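Local atomic coordinates of RmpD (Hexulose-6-phosphate synthase) (Streptococcus mutans, PDB entry 3EXR), a protein that adopts the eight-stranded TIM-barrel fold of the orotidine 5'-phosphate decarboxylase/HUMPS family and is found as an assembly of two chains. Residues P6-A11 with G207-F212; V39-V44 with A63-A68; K163-E166 with R170-V173. All coordinates share one frame; numbering follows the deposited sequence.

Contact 1: P6-A11 with G207-F212; sequences PNLQVA and GAARAF
The phenyl ring of Phe212 receives the CD1 branch of Leu8 obliquely, along the bond between its CD2 and CE2 atoms. Leu8 CD1 lies 3.7 Å from Phe212 CD2 and 3.8 Å from Phe212 CE2. The same ring also touches Phe193 of strand 192-195, Ile199 of helix 197-200 and the loop residue Leu182, so it is bounded by several apolar groups at once. The second branch of Leu8 goes to the backbone one turn earlier: its CD2 is 3.4 Å from Ala209 O, a carbon-to-carbonyl contact, and 4.2 Å from Ala209 CB. For Leu8, chi1 of 172° puts CG anti to the backbone N and swings the fork toward the helix; chi2 of 53° then sends CD1 to the ring and CD2 to Ala209. No hydrogen bond links the segments; the contact is made by van der Waals packing, partly against a main-chain carbonyl, and all three touching residues are buried. Polar links lie beside it: Lys213 NZ binds Pro6 O, and Leu8 N binds the carboxylate of Asp32. Neighbouring Gln9 keeps its side chain at least 8.4 Å from 207-212 and bonds Glu35 instead, the alternation expected when one side of a strand faces a helix layer and the other the barrel interior. The arrangement is that of a TIM barrel closing on itself, with C-terminal helix 205-220 lying against the first strand, 7-12.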
# COMPACT_ATOMS: atom_id res chain seq x y z
N PRO A 6 -6.75 -7.38 25.75
CA PRO A 6 -6.30 -7.30 24.35
C PRO A 6 -7.36 -7.87 23.41
O PRO A 6 -7.98 -8.88 23.72
CB PRO A 6 -5.05 -8.18 24.32
CG PRO A 6 -4.52 -8.12 25.78
CD PRO A 6 -5.79 -8.08 26.62
N ASN A 7 -7.51 -7.23 22.24
CA ASN A 7 -8.40 -7.70 21.20
C ASN A 7 -7.79 -8.90 20.50
O ASN A 7 -6.57 -9.02 20.41
CB ASN A 7 -8.61 -6.61 20.15
CG ASN A 7 -9.43 -5.43 20.64
OD1 ASN A 7 -9.07 -4.27 20.37
ND2 ASN A 7 -10.56 -5.69 21.31
N LEU A 8 -8.65 -9.78 20.00
CA LEU A 8 -8.30 -10.75 19.00
C LEU A 8 -8.81 -10.22 17.65
O LEU A 8 -10.01 -9.99 17.49
CB LEU A 8 -8.95 -12.10 19.28
CG LEU A 8 -8.76 -13.13 18.16
CD1 LEU A 8 -7.30 -13.32 17.74
CD2 LEU A 8 -9.38 -14.46 18.52
N GLN A 9 -7.89 -10.07 16.72
CA GLN A 9 -8.18 -9.61 15.36
C GLN A 9 -7.84 -10.72 14.38
O GLN A 9 -6.82 -11.38 14.54
CB GLN A 9 -7.40 -8.35 15.07
CG GLN A 9 -7.43 -7.88 13.66
CD GLN A 9 -6.85 -6.46 13.52
OE1 GLN A 9 -6.98 -5.66 14.43
NE2 GLN A 9 -6.23 -6.17 12.39
N VAL A 10 -8.68 -10.89 13.36
CA VAL A 10 -8.37 -11.81 12.26
C VAL A 10 -8.12 -11.02 10.98
O VAL A 10 -8.93 -10.18 10.59
CB VAL A 10 -9.48 -12.89 12.01
CG1 VAL A 10 -10.81 -12.25 11.61
CG2 VAL A 10 -9.05 -13.86 10.95
N ALA A 11 -6.96 -11.27 10.38
CA ALA A 11 -6.60 -10.70 9.10
C ALA A 11 -7.07 -11.65 8.01
O ALA A 11 -6.84 -12.86 8.08
CB ALA A 11 -5.07 -10.55 9.02
N GLY A 207 -13.43 -22.63 17.15
CA GLY A 207 -12.89 -23.20 18.38
C GLY A 207 -11.48 -22.67 18.62
O GLY A 207 -11.16 -22.29 19.74
N ALA A 208 -10.68 -22.56 17.56
CA ALA A 208 -9.31 -22.06 17.69
C ALA A 208 -9.31 -20.58 18.07
O ALA A 208 -8.54 -20.17 18.94
CB ALA A 208 -8.52 -22.32 16.43
N ALA A 209 -10.22 -19.82 17.49
CA ALA A 209 -10.39 -18.41 17.82
C ALA A 209 -10.79 -18.25 19.29
O ALA A 209 -10.20 -17.45 20.01
CB ALA A 209 -11.42 -17.73 16.90
N ARG A 210 -11.78 -19.04 19.73
CA ARG A 210 -12.19 -18.95 21.13
C ARG A 210 -11.08 -19.35 22.10
O ARG A 210 -10.97 -18.75 23.16
CB ARG A 210 -13.44 -19.79 21.38
CG ARG A 210 -14.04 -19.54 22.73
CD ARG A 210 -15.21 -20.47 22.98
NE ARG A 210 -16.31 -20.09 22.11
CZ ARG A 210 -17.42 -20.80 21.95
NH1 ARG A 210 -17.60 -21.91 22.65
NH2 ARG A 210 -18.35 -20.40 21.13
N ALA A 211 -10.28 -20.36 21.75
CA ALA A 211 -9.18 -20.81 22.64
C ALA A 211 -8.14 -19.70 22.78
O ALA A 211 -7.59 -19.49 23.85
CB ALA A 211 -8.55 -22.05 22.12
N PHE A 212 -7.90 -18.98 21.68
CA PHE A 212 -6.94 -17.89 21.66
C PHE A 212 -7.45 -16.78 22.59
O PHE A 212 -6.70 -16.29 23.45
CB PHE A 212 -6.80 -17.40 20.21
CG PHE A 212 -5.59 -16.53 19.95
CD1 PHE A 212 -4.54 -17.02 19.18
CD2 PHE A 212 -5.55 -15.21 20.36
CE1 PHE A 212 -3.44 -16.20 18.89
CE2 PHE A 212 -4.45 -14.40 20.08
CZ PHE A 212 -3.40 -14.91 19.33

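Contact 2: V39-V44 with A63-A68; sequences VCLLQV and ADTKCA
Leu41 is extended from its helix by two torsions: CG is anti to its own carbonyl carbon (chi1 -68°), and an extended chi2 (173°) carries CD1 onto the backbone of Asp64. Thr65 answers with CG2, likewise placed anti to its carbonyl carbon. Leu41 CD1 lies 3.7 Å from Asp64 N and 3.9 Å from Asp64 O. It is 4.1 Å from Thr65 CG2 and also touches Ala63, so one methyl spans three consecutive residues. The backbone it covers is bent: Asp64 centres an inverse gamma turn, marked by a weak bond of 3.0 Å from Thr65 N to Ala63 O. In the TIM barrel, helix 38-44, which follows strand 33-36, thus packs on the next strand, 60-67; the short axes pass at 8.0 Å, almost perpendicular (91°). Lys66 NZ sits 2.8 Å from both Asp64 OD1 and Asp64 OD2, meeting OD1 on its syn side, that of the other oxygen; it also bonds Thr38 OG1. Beyond the contact, Leu42 packs on Leu42 of the second subunit. The chemistry separates cleanly: 39-44 and 63-68 share no hydrogen bond, and the leucine methyl shields a bend whose carboxylate is gripped by Lys66 and Thr87, with the carboxylate of Glu35 also close by.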
# COMPACT_ATOMS: atom_id res chain seq x y z
N VAL A 39 -3.61 -7.47 0.54
CA VAL A 39 -3.60 -8.39 -0.60
C VAL A 39 -5.02 -8.58 -1.16
O VAL A 39 -5.23 -8.68 -2.37
CB VAL A 39 -3.00 -9.76 -0.19
CG1 VAL A 39 -3.24 -10.78 -1.31
CG2 VAL A 39 -1.52 -9.62 0.15
N CYS A 40 -5.98 -8.68 -0.26
CA CYS A 40 -7.36 -8.91 -0.63
C CYS A 40 -7.99 -7.66 -1.23
O CYS A 40 -8.63 -7.73 -2.28
CB CYS A 40 -8.18 -9.38 0.58
SG CYS A 40 -9.71 -10.16 0.06
N LEU A 41 -7.81 -6.51 -0.58
CA LEU A 41 -8.35 -5.28 -1.11
C LEU A 41 -7.81 -4.95 -2.51
O LEU A 41 -8.56 -4.51 -3.38
CB LEU A 41 -8.12 -4.11 -0.15
CG LEU A 41 -8.91 -4.18 1.16
CD1 LEU A 41 -8.44 -3.07 2.04
CD2 LEU A 41 -10.42 -4.06 0.89
N LEU A 42 -6.52 -5.15 -2.73
CA LEU A 42 -5.98 -4.90 -4.08
C LEU A 42 -6.55 -5.84 -5.11
O LEU A 42 -6.55 -5.49 -6.30
CB LEU A 42 -4.44 -4.98 -4.09
CG LEU A 42 -3.71 -3.90 -3.29
CD1 LEU A 42 -2.27 -4.29 -3.06
CD2 LEU A 42 -3.84 -2.56 -3.99
N GLN A 43 -7.00 -7.03 -4.69
CA GLN A 43 -7.67 -7.96 -5.60
C GLN A 43 -9.15 -7.66 -5.84
O GLN A 43 -9.61 -7.77 -6.96
CB GLN A 43 -7.55 -9.40 -5.10
CG GLN A 43 -6.24 -10.05 -5.37
CD GLN A 43 -5.99 -10.28 -6.84
OE1 GLN A 43 -5.56 -9.38 -7.55
NE2 GLN A 43 -6.21 -11.51 -7.29
N VAL A 44 -9.89 -7.31 -4.79
CA VAL A 44 -11.35 -7.29 -4.87
C VAL A 44 -11.98 -5.93 -4.70
O VAL A 44 -13.15 -5.78 -5.02
CB VAL A 44 -12.00 -8.29 -3.93
CG1 VAL A 44 -11.32 -9.65 -4.06
CG2 VAL A 44 -11.94 -7.80 -2.51
N ALA A 63 -9.90 -1.63 7.33
CA ALA A 63 -9.54 -1.60 5.89
C ALA A 63 -8.01 -1.42 5.86
O ALA A 63 -7.48 -0.33 6.10
CB ALA A 63 -10.23 -0.46 5.18
N ASP A 64 -7.30 -2.49 5.51
CA ASP A 64 -5.84 -2.50 5.54
C ASP A 64 -5.32 -2.02 4.20
O ASP A 64 -4.81 -2.80 3.42
CB ASP A 64 -5.36 -3.90 5.90
CG ASP A 64 -3.86 -4.05 5.96
OD1 ASP A 64 -3.11 -3.08 6.14
OD2 ASP A 64 -3.38 -5.20 5.82
N THR A 65 -5.43 -0.71 3.94
CA THR A 65 -5.00 -0.17 2.66
C THR A 65 -3.51 0.18 2.60
O THR A 65 -2.97 0.41 1.52
CB THR A 65 -5.75 1.12 2.30
OG1 THR A 65 -5.54 2.09 3.33
CG2 THR A 65 -7.23 0.88 2.25
N LYS A 66 -2.84 0.27 3.75
CA LYS A 66 -1.43 0.67 3.82
C LYS A 66 -1.23 1.93 2.99
O LYS A 66 -0.27 2.08 2.22
CB LYS A 66 -0.52 -0.47 3.39
CG LYS A 66 -0.54 -1.62 4.40
CD LYS A 66 0.47 -2.71 4.10
CE LYS A 66 0.57 -3.77 5.21
NZ LYS A 66 -0.73 -4.47 5.51
N CYS A 67 -2.20 2.84 3.15
CA CYS A 67 -2.25 4.09 2.40
C CYS A 67 -0.98 4.92 2.51
O CYS A 67 -0.49 5.19 3.62
CB CYS A 67 -3.46 4.89 2.86
SG CYS A 67 -3.57 6.51 2.19
N ALA A 68 -0.44 5.29 1.35
CA ALA A 68 0.79 6.10 1.27
C ALA A 68 0.54 7.54 0.83
O ALA A 68 1.40 8.39 1.07
CB ALA A 68 1.79 5.47 0.31

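Contact 3: K163-E166 with R170-V173; sequences KLIE and RVSV
Val171 packs against Leu164 and Ile165 at the alpha-to-beta connection of a beta/alpha unit of the TIM barrel, where helix 155-167 gives way, after a very short link, to strand 170-174. At the start of the strand, Arg170 has the CA nearest the helix segment, 6.2 Å from the CA of Ile165, yet its side chain leaves in the other direction. Its guanidinium group forms a salt bridge with Glu113, bonds Ser136 OG and makes a cation-pi contact with Phe191, so the charge is accommodated on the far side of the strand from the helix.

Val171 comes next and points at the helix. Its CG2 is anti to the carbonyl carbon, CG1 being anti to the backbone N (chi1 175°), and it is CG2 that enters between the two helix residues. Ile165 CG1, anti to its own carbonyl carbon (chi1 -72°), brings the end of that side chain nearer the strand than the direction of its CB suggests, and lies 4.0 Å from Val171 CB. The two side chains meet at about a right angle. Leu164 offers its CB to the Val171 methyl, while its side chain also touches Leu118 and Trp122. Val161, one turn earlier in the same helix, touches Val171 too.

Ser172 reverses direction: its side chain stays 9.5 Å or more from 163-166 and rests on Ile139, Thr192 and Ile194 of the two flanking strands. Val173 turns back outward, toward an earlier part of the helix, where it meets Val161, and also touches Trp153 of the preceding loop. In keeping with this alternation, Val171 carries nearly all of the strand's share of an apolar interface without hydrogen bonds. Val171 CG2 lies 3.7 Å from Leu164 CB and 3.7 Å from Ile165 CG1, the two directions opening at about 92° as seen from the methyl carbon.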
# COMPACT_ATOMS: atom_id res chain seq x y z
N LYS A 163 8.53 0.04 24.06
CA LYS A 163 8.84 1.46 23.94
C LYS A 163 7.72 2.24 23.27
O LYS A 163 7.40 3.35 23.68
CB LYS A 163 10.16 1.67 23.21
CG LYS A 163 10.57 3.16 23.03
CD LYS A 163 10.72 3.91 24.36
CE LYS A 163 11.96 4.83 24.38
NZ LYS A 163 11.91 5.97 23.42
N LEU A 164 7.12 1.66 22.23
CA LEU A 164 5.98 2.31 21.58
C LEU A 164 4.79 2.46 22.52
O LEU A 164 4.12 3.49 22.53
CB LEU A 164 5.58 1.55 20.32
CG LEU A 164 6.53 1.55 19.15
CD1 LEU A 164 6.06 0.49 18.17
CD2 LEU A 164 6.61 2.93 18.47
N ILE A 165 4.55 1.44 23.34
CA ILE A 165 3.47 1.47 24.32
C ILE A 165 3.74 2.61 25.32
O ILE A 165 2.85 3.40 25.64
CB ILE A 165 3.32 0.10 25.05
CG1 ILE A 165 2.74 -0.95 24.09
CG2 ILE A 165 2.46 0.24 26.31
CD1 ILE A 165 2.81 -2.41 24.56
N GLU A 166 5.00 2.70 25.76
CA GLU A 166 5.36 3.72 26.75
C GLU A 166 5.22 5.13 26.18
O GLU A 166 4.85 6.05 26.89
CB GLU A 166 6.74 3.46 27.32
CG GLU A 166 6.73 2.39 28.43
CD GLU A 166 5.46 2.37 29.30
OE1 GLU A 166 4.66 1.39 29.23
OE2 GLU A 166 5.25 3.32 30.09
N ARG A 170 -1.30 2.56 21.26
CA ARG A 170 -1.97 1.27 21.32
C ARG A 170 -1.35 0.42 20.23
O ARG A 170 -1.53 0.70 19.04
CB ARG A 170 -3.48 1.42 21.15
CG ARG A 170 -4.20 1.80 22.47
CD ARG A 170 -5.61 2.37 22.23
NE ARG A 170 -5.50 3.60 21.44
CZ ARG A 170 -6.31 3.97 20.45
NH1 ARG A 170 -7.39 3.28 20.14
NH2 ARG A 170 -6.03 5.08 19.80
N VAL A 171 -0.58 -0.58 20.63
CA VAL A 171 0.22 -1.38 19.73
C VAL A 171 -0.46 -2.73 19.42
O VAL A 171 -0.86 -3.47 20.30
CB VAL A 171 1.65 -1.61 20.28
CG1 VAL A 171 2.46 -2.54 19.40
CG2 VAL A 171 2.35 -0.27 20.45
N SER A 172 -0.63 -3.00 18.13
CA SER A 172 -1.06 -4.30 17.68
C SER A 172 0.16 -5.08 17.26
O SER A 172 1.10 -4.51 16.68
CB SER A 172 -1.99 -4.17 16.47
OG SER A 172 -3.17 -3.53 16.80
N VAL A 173 0.19 -6.39 17.56
CA VAL A 173 1.29 -7.22 17.09
C VAL A 173 0.76 -8.30 16.14
O VAL A 173 -0.40 -8.74 16.25
CB VAL A 173 2.10 -7.87 18.26
CG1 VAL A 173 2.78 -6.85 19.12
CG2 VAL A 173 1.19 -8.74 19.11

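Overall arrangement
All three contacts join an outer helix to a strand of the same closed, eight-stranded parallel barrel: helix 205-220 to strand 7-12, helix 38-44 to strand 60-67, and helix 155-167 to strand 170-174. Centre to centre, contact 1 is about 22 Å from contact 2 and about 19 Å from contact 3, while contact 2 is about 23 Å from contact 3; the nearest atoms stay about 5 to 10 Å apart, so none touches another. Contacts 2 and 3 follow one another along the chain on opposite sides of its centre. Contact 1 encloses both in sequence, bringing together strand and helix 196 residues apart. The wall is thus packed at separate points around its circumference, with contact 2 alone reaching the second subunit.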